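Local coordinates for protein myosin-2 (Saccharomyces cerevisiae, PDB 6IXO) that carries organelles and other cargo along actin cables as a class V myosin motor, this piece being the globular cargo-binding tail domain, at residues A[210-213]-A[214-218]. Numbering follows the deposited sequence.
With SO4 (sulfate ion), chain B.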
loop_
_atom_site.group_PDB
_atom_site.type_symbol
_atom_site.label_atom_id
_atom_site.label_comp_id
_atom_site.label_asym_id
_atom_site.label_seq_id
_atom_site.Cartn_x
_atom_site.Cartn_y
_atom_site.Cartn_z
ATOM N N ASN A 210 -3.035 -8.725 -8.017
ATOM C CA ASN A 210 -1.816 -9.310 -8.613
ATOM C C ASN A 210 -0.709 -8.287 -8.875
ATOM O O ASN A 210 0.490 -8.576 -8.755
ATOM C CB ASN A 210 -2.137 -9.974 -9.925
ATOM C CG ASN A 210 -2.345 -11.425 -9.763
ATOM O OD1 ASN A 210 -1.571 -12.083 -9.066
ATOM N ND2 ASN A 210 -3.388 -11.951 -10.391
ATOM N N SER A 211 -1.131 -7.103 -9.285
ATOM C CA SER A 211 -0.182 -6.045 -9.619
ATOM C C SER A 211 0.525 -5.596 -8.346
ATOM O O SER A 211 1.741 -5.380 -8.342
ATOM C CB SER A 211 -0.917 -4.891 -10.303
ATOM O OG SER A 211 -0.017 -3.843 -10.630
ATOM N N ILE A 212 -0.222 -5.483 -7.245
ATOM C CA ILE A 212 0.436 -5.182 -5.973
ATOM C C ILE A 212 1.429 -6.270 -5.634
ATOM O O ILE A 212 2.586 -5.994 -5.301
ATOM C CB ILE A 212 -0.562 -5.042 -4.853
ATOM C CG1 ILE A 212 -1.420 -3.796 -5.099
ATOM C CG2 ILE A 212 0.139 -4.852 -3.496
ATOM C CD1 ILE A 212 -2.571 -3.666 -4.119
ATOM N N TYR A 213 0.987 -7.519 -5.733
ATOM C CA TYR A 213 1.889 -8.631 -5.428
ATOM C C TYR A 213 3.174 -8.614 -6.240
ATOM O O TYR A 213 4.302 -8.712 -5.678
ATOM C CB TYR A 213 1.138 -9.968 -5.675
ATOM C CG TYR A 213 2.038 -11.178 -5.501
ATOM C CD1 TYR A 213 2.237 -11.740 -4.247
ATOM C CD2 TYR A 213 2.672 -11.761 -6.591
ATOM C CE1 TYR A 213 3.035 -12.861 -4.078
ATOM C CE2 TYR A 213 3.475 -12.888 -6.436
ATOM C CZ TYR A 213 3.653 -13.426 -5.175
ATOM O OH TYR A 213 4.435 -14.541 -4.998
ATOM N N TRP A 214 3.046 -8.517 -7.570
ATOM C CA TRP A 214 4.242 -8.663 -8.426
ATOM C C TRP A 214 5.166 -7.446 -8.370
ATOM O O TRP A 214 6.383 -7.601 -8.474
ATOM C CB TRP A 214 3.835 -8.946 -9.869
ATOM C CG TRP A 214 3.486 -10.365 -10.048
ATOM C CD1 TRP A 214 2.231 -10.900 -10.282
ATOM C CD2 TRP A 214 4.384 -11.473 -9.934
ATOM N NE1 TRP A 214 2.329 -12.274 -10.356
ATOM C CE2 TRP A 214 3.634 -12.646 -10.141
ATOM C CE3 TRP A 214 5.762 -11.582 -9.681
ATOM C CZ2 TRP A 214 4.212 -13.920 -10.104
ATOM C CZ3 TRP A 214 6.330 -12.835 -9.649
ATOM C CH2 TRP A 214 5.557 -13.991 -9.856
ATOM N N CYS A 215 4.602 -6.242 -8.172
ATOM C CA CYS A 215 5.439 -5.021 -8.030
ATOM C C CYS A 215 6.246 -5.111 -6.751
ATOM O O CYS A 215 7.464 -4.825 -6.723
ATOM C CB CYS A 215 4.558 -3.735 -8.040
ATOM S SG CYS A 215 3.994 -3.339 -9.718
ATOM N N MET A 216 5.585 -5.530 -5.674
ATOM C CA MET A 216 6.291 -5.718 -4.405
ATOM C C MET A 216 7.325 -6.814 -4.460
ATOM O O MET A 216 8.450 -6.652 -3.949
ATOM C CB MET A 216 5.297 -5.997 -3.293
ATOM C CG MET A 216 4.448 -4.756 -3.071
ATOM S SD MET A 216 4.019 -4.609 -1.362
ATOM C CE MET A 216 3.143 -3.051 -1.370
ATOM N N LYS A 217 6.972 -7.932 -5.086
ATOM C CA LYS A 217 7.953 -9.008 -5.263
ATOM C C LYS A 217 9.160 -8.586 -6.131
ATOM O O LYS A 217 10.351 -8.787 -5.763
ATOM C CB LYS A 217 7.251 -10.238 -5.880
ATOM C CG LYS A 217 8.158 -11.446 -5.950
ATOM C CD LYS A 217 7.388 -12.761 -6.017
ATOM C CE LYS A 217 8.368 -13.939 -5.831
ATOM N NZ LYS A 217 7.671 -15.239 -5.580
ATOM N N SER A 218 8.858 -8.000 -7.289
ATOM C CA SER A 218 9.910 -7.680 -8.251
ATOM C C SER A 218 10.763 -6.553 -7.729
ATOM O O SER A 218 11.962 -6.497 -8.051
ATOM C CB SER A 218 9.356 -7.286 -9.613
ATOM O OG SER A 218 8.686 -8.371 -10.240
HETATM S S SO4 B . 0.125 -15.234 -10.468
HETATM O O1 SO4 B . -1.208 -15.775 -10.221
HETATM O O2 SO4 B . 0.084 -14.313 -11.602
HETATM O O3 SO4 B . 1.046 -16.331 -10.752
HETATM O O4 SO4 B . 0.585 -14.516 -9.287
#
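Tyr-213 and Trp-214, consecutive on helix 202-218, form a T-shaped pair in which the phenol presents its edge to the indole. The planes stand at 88°, and the centroids of the phenol and the five-membered indole ring are 4.9 Å apart. Tyr-213 CE2 does the touching, over the middle of one indole face and 3.7 Å from Trp-214 CE2. The first torsions bring the two rings together: Tyr-213 swings CG away from its own N (chi1 175°), whereas Trp-214 keeps CG beside its own backbone N.

Lys-217, one turn on, runs extended alongside the phenol in the same direction. Its CD lies 3.6 Å from Tyr-213 OH, and NZ gives that oxygen a weak hydrogen bond of 3.4 Å. Phe-226 and His-274 add further edge-to-face contacts to the tyrosine.

At the edge of the indole, in its plane, sits a sulfate, probably from the crystallisation liquor. Trp-214 NE1 reaches it through two weak bonds, O4 at 3.0 Å being nearer but O2 more nearly in line (163° at the hydrogen). His-274 NE2 binds the same ion, while Asn-210 OD1 accepts from Trp-270. Ile-212 and Met-216 lie abreast, CG2 to CE 4.1 Å; in this all-helical cargo-binding tail, within its Dilute family region, the helix's buried side packs on helices 97-124 and 223-247.

Along the backbone, Trp-214 N to Asn-210 O (2.8 Å) is one of four successive i to i+4 bonds. The chemistry implies an indole with one face against the phenol edge, its N-H directed at an anion whose charge probably polarises it.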